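Local coordinates for sylvaticin (Pythium sylvaticum, PDB 2POS), which is a secreted alpha-elicitin-like protein, probably able, like its elicitin relatives, to carry sterols and to trigger defence responses in plants, at residues W1-E6 / R79-K84. Sequence-based numbering, arbitrary orientation.
Sequences WEETKE and RLNVKK. With NI (nickel (II) ion), chain E.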
# COMPACT_ATOMS: atom_id res chain seq x y z
N TRP A 1 1.05 -10.13 -12.26
CA TRP A 1 1.83 -8.97 -11.73
C TRP A 1 3.29 -9.32 -11.74
O TRP A 1 3.66 -10.50 -11.69
CB TRP A 1 1.40 -8.63 -10.30
CG TRP A 1 -0.03 -8.23 -10.23
CD1 TRP A 1 -1.08 -9.00 -9.81
CD2 TRP A 1 -0.58 -6.97 -10.62
NE1 TRP A 1 -2.25 -8.29 -9.92
CE2 TRP A 1 -1.97 -7.04 -10.40
CE3 TRP A 1 -0.03 -5.79 -11.14
CZ2 TRP A 1 -2.83 -5.97 -10.68
CZ3 TRP A 1 -0.88 -4.72 -11.41
CH2 TRP A 1 -2.27 -4.82 -11.18
N GLU A 2 4.13 -8.29 -11.79
CA GLU A 2 5.57 -8.48 -11.74
C GLU A 2 6.00 -8.99 -10.37
O GLU A 2 5.71 -8.38 -9.35
CB GLU A 2 6.28 -7.16 -12.07
CG GLU A 2 7.78 -7.33 -12.17
CD GLU A 2 8.17 -8.37 -13.20
OE1 GLU A 2 7.72 -8.23 -14.37
OE2 GLU A 2 8.90 -9.34 -12.85
N GLU A 3 6.72 -10.11 -10.38
CA GLU A 3 7.17 -10.74 -9.14
C GLU A 3 8.69 -10.86 -9.04
O GLU A 3 9.21 -11.29 -8.00
CB GLU A 3 6.51 -12.11 -8.96
CG GLU A 3 4.97 -12.12 -8.95
CD GLU A 3 4.34 -11.47 -7.71
OE1 GLU A 3 5.06 -11.25 -6.71
OE2 GLU A 3 3.12 -11.19 -7.74
N THR A 4 9.41 -10.48 -10.09
CA THR A 4 10.87 -10.63 -10.12
C THR A 4 11.58 -9.29 -10.28
O THR A 4 12.49 -8.97 -9.52
CB THR A 4 11.32 -11.59 -11.24
OG1 THR A 4 10.71 -12.87 -11.03
CG2 THR A 4 12.84 -11.75 -11.25
N LYS A 5 11.16 -8.53 -11.28
CA LYS A 5 11.78 -7.24 -11.57
C LYS A 5 11.59 -6.29 -10.39
O LYS A 5 10.47 -6.07 -9.93
CB LYS A 5 11.18 -6.66 -12.85
CG LYS A 5 11.81 -5.39 -13.36
CD LYS A 5 11.40 -5.14 -14.82
CE LYS A 5 9.90 -4.90 -14.97
NZ LYS A 5 9.49 -4.68 -16.39
N GLU A 6 12.70 -5.74 -9.91
CA GLU A 6 12.68 -4.83 -8.76
C GLU A 6 12.59 -3.37 -9.19
O GLU A 6 13.14 -2.98 -10.22
CB GLU A 6 13.89 -5.09 -7.86
CG GLU A 6 13.78 -6.44 -7.15
CD GLU A 6 15.06 -6.93 -6.49
OE1 GLU A 6 16.02 -6.15 -6.32
OE2 GLU A 6 15.09 -8.13 -6.14
N ARG A 79 9.19 -7.19 0.73
CA ARG A 79 9.07 -7.14 -0.71
C ARG A 79 7.60 -7.10 -1.07
O ARG A 79 6.83 -7.97 -0.66
CB ARG A 79 9.72 -8.37 -1.36
CG ARG A 79 11.22 -8.47 -1.15
CD ARG A 79 11.72 -9.86 -1.52
NE ARG A 79 11.25 -10.28 -2.84
CZ ARG A 79 11.86 -10.00 -3.99
NH1 ARG A 79 12.98 -9.29 -4.00
NH2 ARG A 79 11.34 -10.43 -5.13
N LEU A 80 7.20 -6.07 -1.80
CA LEU A 80 5.82 -6.01 -2.28
C LEU A 80 5.75 -5.26 -3.60
O LEU A 80 6.59 -4.42 -3.91
CB LEU A 80 4.90 -5.35 -1.26
CG LEU A 80 4.88 -3.81 -1.22
CD1 LEU A 80 3.71 -3.30 -0.40
CD2 LEU A 80 6.21 -3.26 -0.69
N ASN A 81 4.73 -5.61 -4.36
CA ASN A 81 4.38 -4.89 -5.57
C ASN A 81 3.22 -3.96 -5.22
O ASN A 81 2.10 -4.40 -5.00
CB ASN A 81 3.97 -5.91 -6.63
CG ASN A 81 3.63 -5.28 -7.96
OD1 ASN A 81 3.00 -4.22 -8.02
ND2 ASN A 81 4.04 -5.95 -9.04
N VAL A 82 3.52 -2.66 -5.14
CA VAL A 82 2.55 -1.66 -4.71
C VAL A 82 1.37 -1.54 -5.68
O VAL A 82 0.23 -1.34 -5.26
CB VAL A 82 3.20 -0.26 -4.49
CG1 VAL A 82 2.13 0.78 -4.15
CG2 VAL A 82 4.24 -0.32 -3.40
N LYS A 83 1.63 -1.67 -6.98
CA LYS A 83 0.55 -1.62 -7.97
C LYS A 83 -0.41 -2.80 -7.79
O LYS A 83 -1.63 -2.64 -7.85
CB LYS A 83 1.10 -1.56 -9.39
CG LYS A 83 0.05 -1.15 -10.42
CD LYS A 83 0.65 -1.06 -11.82
CE LYS A 83 -0.43 -0.72 -12.82
NZ LYS A 83 0.11 -0.73 -14.21
N LYS A 84 0.14 -3.99 -7.56
CA LYS A 84 -0.67 -5.16 -7.24
C LYS A 84 -1.54 -4.89 -6.01
O LYS A 84 -2.75 -5.09 -6.03
CB LYS A 84 0.22 -6.36 -7.00
CG LYS A 84 -0.52 -7.63 -6.58
CD LYS A 84 0.50 -8.75 -6.43
CE LYS A 84 -0.16 -10.07 -6.13
NZ LYS A 84 0.91 -11.09 -5.95
NI NI E . 2.16 -11.88 -11.94
O HOH W 1 8.19 -11.38 -5.44
O HOH W 2 13.38 -10.02 -7.21
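The indole of W1 lies with one face on K84, whose CA sits 3.8 Å above the ring plane over its centre, while CG makes a CH-pi contact 3.7 Å from the centroid of the five-membered ring. At the far rim of the six-membered ring, CZ3 meets the aliphatic chain of K83, which runs past the indole at about a right angle; NE1, on the opposite edge, donates to E88, one turn further along the helix. The guanidinium of R79 is the second flat group, and it is used at its edge: NH1 donates to E6 OE2 at 3.2 Å, within its own plane but steeply above that of the carboxylate, the two planes standing 70° apart. A water held by T4 O and E6 OE2 accepts from NH2 beside this salt bridge.

Between these flanks, the amide of N81 joins both segments. With CG anti to the backbone N (chi1 -177°), ND2 faces residues 1-6 and donates to E2 O at 3.0 Å, nearly in the amide plane and onto a carbonyl lone pair. Its other hydrogen bond goes to D70 OD1, which also accepts from E2 N. OD1 accepts from K84 N at 2.9 Å, so bonds at both ends of the amide fix its rotation. The fully extended chain of K84 carries NZ past the indole to E3 OE2, 2.8 Å away on the syn side.

W1 N and W1 O bind a nickel ion, the former at 2.1 Å. The whole illustrates how a loop without regular structure can be docked on a strand-to-helix junction: in this elicitin domain, the N-terminal arm lies over the N-capped start of helix 82-92, with N81 as the N-cap.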